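Local atomic coordinates of carboxylesterase (Est-2) (Archaeoglobus fulgidus, PDB entry 5FRD), a protein that probably hydrolyses carboxylic ester bonds as a thermophilic esterase of the alpha/beta hydrolase family, and carries a coenzyme A molecule bound near its active site. Residues A[34-46]-A[229-243]. Sequence-based numbering, arbitrary orientation. Where two conformers were deposited one is given.
Sequences ATQWVNQLTAIGG and MVMLEKHVEFNEALE
Q40 enters a pocket made by M231, H235, F238 and N239, a knob-into-hole fit that can be followed atom by atom. Its CB lies 4.1 Å from N239 OD1; CG moves in to 3.3 Å from that same OD1 and also meets F238 CE1. A bend at chi2 (66°) then turns the amide across the ring of F238, the two planes 70° apart. OE1 rests against M231 CB, while NE2 donates twice, to M231 O (3.1 Å), in the carbonyl plane and on a lone pair, and to N239 OD1 (2.9 Å). Both acceptors lie near the plane of the Q40 amide, which fixes its rotation. N239 answers through ND2, which donates to N39 O from above the carbonyl plane. In this alpha/beta hydrolase fold the contact joins helix 38-43 to the start of the C-terminal helix 235-249; the axes of 38-43 and 235-243 cross at -51°, on one side of the central sheet, where W37 touches strand 83-88 and F238 strand 106-112. A leucine in place of Q40 would probably strand M231 O and N239 OD1 without their shared donor in a buried setting. Outward, the N39 amide stacks nearly parallel on the imidazole of H235, and a water links N39 ND2 to L232 O. At the far end I44 CD1 meets L242 CD2.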
# COMPACT_ATOMS: atom_id res chain seq x y z
N ALA A 34 -2.79 8.73 -3.45
CA ALA A 34 -3.47 8.80 -2.19
C ALA A 34 -4.96 8.56 -2.26
O ALA A 34 -5.54 8.11 -1.28
CB ALA A 34 -3.19 10.13 -1.53
N THR A 35 -5.58 8.88 -3.40
CA THR A 35 -7.01 8.71 -3.55
C THR A 35 -7.44 7.26 -3.44
O THR A 35 -8.61 6.98 -3.16
CB THR A 35 -7.57 9.31 -4.83
OG1 THR A 35 -7.09 8.60 -5.96
CG2 THR A 35 -7.26 10.77 -4.95
N GLN A 36 -6.51 6.30 -3.56
CA GLN A 36 -6.82 4.91 -3.30
C GLN A 36 -7.45 4.67 -1.95
O GLN A 36 -8.18 3.69 -1.74
CB GLN A 36 -5.49 4.15 -3.31
CG GLN A 36 -5.65 2.66 -3.36
CD GLN A 36 -4.33 2.04 -3.31
OE1 GLN A 36 -3.45 2.31 -4.13
NE2 GLN A 36 -4.19 1.22 -2.34
N TRP A 37 -7.12 5.55 -1.00
CA TRP A 37 -7.50 5.38 0.37
C TRP A 37 -8.65 6.26 0.82
O TRP A 37 -8.93 6.33 2.03
CB TRP A 37 -6.31 5.67 1.28
CG TRP A 37 -5.13 4.77 0.99
CD1 TRP A 37 -3.97 5.12 0.37
CD2 TRP A 37 -5.00 3.40 1.32
NE1 TRP A 37 -3.12 4.08 0.32
CE2 TRP A 37 -3.72 2.99 0.91
CE3 TRP A 37 -5.84 2.46 1.97
CZ2 TRP A 37 -3.26 1.70 1.09
CZ3 TRP A 37 -5.36 1.20 2.19
CH2 TRP A 37 -4.09 0.83 1.75
N VAL A 38 -9.36 6.91 -0.11
CA VAL A 38 -10.45 7.82 0.30
C VAL A 38 -11.47 7.20 1.26
O VAL A 38 -11.90 7.86 2.18
CB VAL A 38 -11.22 8.47 -0.87
CG1 VAL A 38 -10.33 9.49 -1.57
CG2 VAL A 38 -11.81 7.46 -1.83
N ASN A 39 -11.83 5.94 1.04
CA ASN A 39 -12.83 5.31 1.92
C ASN A 39 -12.34 5.08 3.34
O ASN A 39 -13.12 5.06 4.29
CB ASN A 39 -13.32 3.98 1.34
CG ASN A 39 -13.94 4.14 -0.01
OD1 ASN A 39 -15.01 4.74 -0.15
ND2 ASN A 39 -13.27 3.63 -1.04
N GLN A 40 -11.02 4.96 3.51
CA GLN A 40 -10.41 4.84 4.82
C GLN A 40 -10.18 6.21 5.46
O GLN A 40 -10.42 6.41 6.65
CB GLN A 40 -9.08 4.08 4.74
CG GLN A 40 -9.23 2.59 4.43
CD GLN A 40 -9.79 2.31 3.05
OE1 GLN A 40 -9.25 2.77 2.05
NE2 GLN A 40 -10.90 1.49 2.97
N LEU A 41 -9.75 7.16 4.65
CA LEU A 41 -9.46 8.49 5.16
C LEU A 41 -10.70 9.14 5.75
O LEU A 41 -10.60 9.77 6.80
CB LEU A 41 -8.87 9.38 4.08
CG LEU A 41 -7.45 9.00 3.67
CD1 LEU A 41 -7.14 9.60 2.32
CD2 LEU A 41 -6.45 9.46 4.73
N THR A 42 -11.84 8.94 5.11
CA THR A 42 -13.10 9.56 5.55
C THR A 42 -13.68 8.89 6.78
O THR A 42 -14.36 9.55 7.57
CB THR A 42 -14.14 9.61 4.42
OG1 THR A 42 -14.39 8.28 3.95
CG2 THR A 42 -13.72 10.51 3.30
N ALA A 43 -13.42 7.60 6.97
CA ALA A 43 -14.01 6.86 8.08
C ALA A 43 -13.09 6.68 9.26
O ALA A 43 -13.51 6.82 10.39
CB ALA A 43 -14.50 5.49 7.59
N ILE A 44 -11.84 6.35 8.99
CA ILE A 44 -10.85 6.04 10.01
C ILE A 44 -9.98 7.25 10.31
O ILE A 44 -9.66 7.49 11.47
CB ILE A 44 -9.98 4.87 9.55
CG1 ILE A 44 -10.89 3.63 9.55
CG2 ILE A 44 -8.76 4.68 10.44
CD1 ILE A 44 -10.27 2.42 8.93
N GLY A 45 -9.65 8.02 9.27
CA GLY A 45 -8.77 9.17 9.44
C GLY A 45 -7.34 8.86 9.10
O GLY A 45 -7.04 7.79 8.59
N GLY A 46 -6.48 9.81 9.40
CA GLY A 46 -5.05 9.69 9.13
C GLY A 46 -4.61 10.44 7.89
O GLY A 46 -5.32 11.30 7.37
N MET A 229 -7.88 -5.19 -4.90
CA MET A 229 -8.31 -3.82 -4.55
C MET A 229 -9.33 -3.78 -3.40
O MET A 229 -10.30 -3.01 -3.41
CB MET A 229 -8.86 -3.11 -5.80
CG MET A 229 -7.92 -3.07 -6.97
SD MET A 229 -6.27 -2.47 -6.57
CE MET A 229 -6.62 -0.83 -6.00
N VAL A 230 -9.04 -4.56 -2.37
CA VAL A 230 -9.95 -4.80 -1.26
C VAL A 230 -10.43 -3.54 -0.54
O VAL A 230 -11.57 -3.44 -0.11
CB VAL A 230 -9.34 -5.84 -0.31
CG1 VAL A 230 -8.01 -5.36 0.29
CG2 VAL A 230 -10.30 -6.20 0.79
N MET A 231 -9.56 -2.53 -0.42
CA MET A 231 -9.94 -1.30 0.30
C MET A 231 -10.96 -0.46 -0.46
O MET A 231 -11.62 0.36 0.14
CB MET A 231 -8.69 -0.46 0.63
CG MET A 231 -8.04 0.26 -0.55
SD MET A 231 -7.37 -0.74 -1.87
CE MET A 231 -6.16 -1.58 -0.90
N LEU A 232 -11.03 -0.66 -1.78
CA LEU A 232 -12.02 -0.02 -2.65
C LEU A 232 -13.23 -0.90 -2.88
O LEU A 232 -14.33 -0.39 -3.04
CB LEU A 232 -11.39 0.30 -4.02
CG LEU A 232 -10.27 1.32 -4.02
CD1 LEU A 232 -9.56 1.34 -5.36
CD2 LEU A 232 -10.83 2.69 -3.68
N GLU A 233 -13.02 -2.21 -2.97
CA GLU A 233 -14.13 -3.12 -3.35
C GLU A 233 -15.03 -3.47 -2.18
O GLU A 233 -16.24 -3.71 -2.37
CB GLU A 233 -13.56 -4.43 -3.90
CG GLU A 233 -12.77 -4.37 -5.20
CD GLU A 233 -12.19 -5.75 -5.54
OE1 GLU A 233 -11.13 -6.08 -5.00
OE2 GLU A 233 -12.83 -6.49 -6.35
N LYS A 234 -14.45 -3.58 -1.00
CA LYS A 234 -15.16 -3.95 0.22
C LYS A 234 -14.71 -3.02 1.34
O LYS A 234 -14.21 -3.46 2.36
CB LYS A 234 -14.91 -5.41 0.60
CG LYS A 234 -15.49 -6.41 -0.39
CD LYS A 234 -16.99 -6.44 -0.34
CE LYS A 234 -17.50 -7.54 -1.27
NZ LYS A 234 -18.98 -7.62 -1.22
N HIS A 235 -14.93 -1.73 1.10
CA HIS A 235 -14.40 -0.75 2.06
C HIS A 235 -14.98 -0.81 3.45
O HIS A 235 -14.29 -0.58 4.42
CB HIS A 235 -14.45 0.68 1.52
CG HIS A 235 -15.80 1.33 1.59
ND1 HIS A 235 -16.66 1.34 0.53
CD2 HIS A 235 -16.42 2.01 2.59
CE1 HIS A 235 -17.73 2.04 0.85
NE2 HIS A 235 -17.62 2.44 2.10
N VAL A 236 -16.27 -1.17 3.57
CA VAL A 236 -16.86 -1.24 4.87
C VAL A 236 -16.26 -2.38 5.70
O VAL A 236 -15.93 -2.23 6.86
CB VAL A 236 -18.40 -1.37 4.79
CG1 VAL A 236 -19.01 -1.56 6.17
CG2 VAL A 236 -18.97 -0.17 4.07
N GLU A 237 -16.06 -3.55 5.07
CA GLU A 237 -15.45 -4.70 5.71
C GLU A 237 -13.98 -4.45 6.03
O GLU A 237 -13.50 -4.80 7.10
CB GLU A 237 -15.59 -5.92 4.82
CG GLU A 237 -17.06 -6.33 4.61
CD GLU A 237 -17.81 -5.66 3.47
OE1 GLU A 237 -17.36 -4.69 2.84
OE2 GLU A 237 -18.97 -6.06 3.19
N PHE A 238 -13.30 -3.81 5.10
CA PHE A 238 -11.91 -3.43 5.33
C PHE A 238 -11.80 -2.50 6.52
O PHE A 238 -10.98 -2.74 7.42
CB PHE A 238 -11.34 -2.80 4.06
CG PHE A 238 -9.86 -2.44 4.18
CD1 PHE A 238 -9.49 -1.25 4.76
CD2 PHE A 238 -8.88 -3.28 3.69
CE1 PHE A 238 -8.14 -0.92 4.91
CE2 PHE A 238 -7.55 -2.95 3.80
CZ PHE A 238 -7.18 -1.79 4.43
N ASN A 239 -12.65 -1.48 6.55
CA ASN A 239 -12.60 -0.50 7.62
C ASN A 239 -12.92 -1.12 8.96
O ASN A 239 -12.34 -0.76 9.97
CB ASN A 239 -13.54 0.64 7.36
CG ASN A 239 -13.07 1.57 6.25
OD1 ASN A 239 -11.98 1.40 5.70
ND2 ASN A 239 -13.89 2.53 5.88
N GLU A 240 -13.89 -2.03 8.99
CA GLU A 240 -14.22 -2.67 10.26
C GLU A 240 -13.04 -3.46 10.83
O GLU A 240 -12.77 -3.42 12.03
CB GLU A 240 -15.47 -3.55 10.05
CG GLU A 240 -15.96 -4.30 11.28
CD GLU A 240 -17.20 -5.15 10.98
OE1 GLU A 240 -18.03 -4.75 10.13
OE2 GLU A 240 -17.31 -6.22 11.61
N ALA A 241 -12.33 -4.19 9.97
CA ALA A 241 -11.16 -4.95 10.38
C ALA A 241 -10.06 -4.02 10.88
O ALA A 241 -9.43 -4.27 11.89
CB ALA A 241 -10.63 -5.80 9.25
N LEU A 242 -9.82 -2.96 10.12
CA LEU A 242 -8.78 -2.00 10.50
C LEU A 242 -9.11 -1.32 11.81
O LEU A 242 -8.23 -1.21 12.66
CB LEU A 242 -8.54 -1.01 9.37
CG LEU A 242 -7.47 0.08 9.61
CD1 LEU A 242 -6.14 -0.53 9.99
CD2 LEU A 242 -7.32 0.93 8.36
N GLU A 243 -10.36 -0.90 11.99
CA GLU A 243 -10.76 -0.24 13.23
C GLU A 243 -10.62 -1.15 14.45
O GLU A 243 -10.15 -0.68 15.52
CB GLU A 243 -12.17 0.33 13.12
CG GLU A 243 -12.58 1.17 14.32
CD GLU A 243 -11.73 2.42 14.52
OE1 GLU A 243 -11.25 3.03 13.53
OE2 GLU A 243 -11.53 2.81 15.68
O HOH W 1 -14.66 2.43 -3.37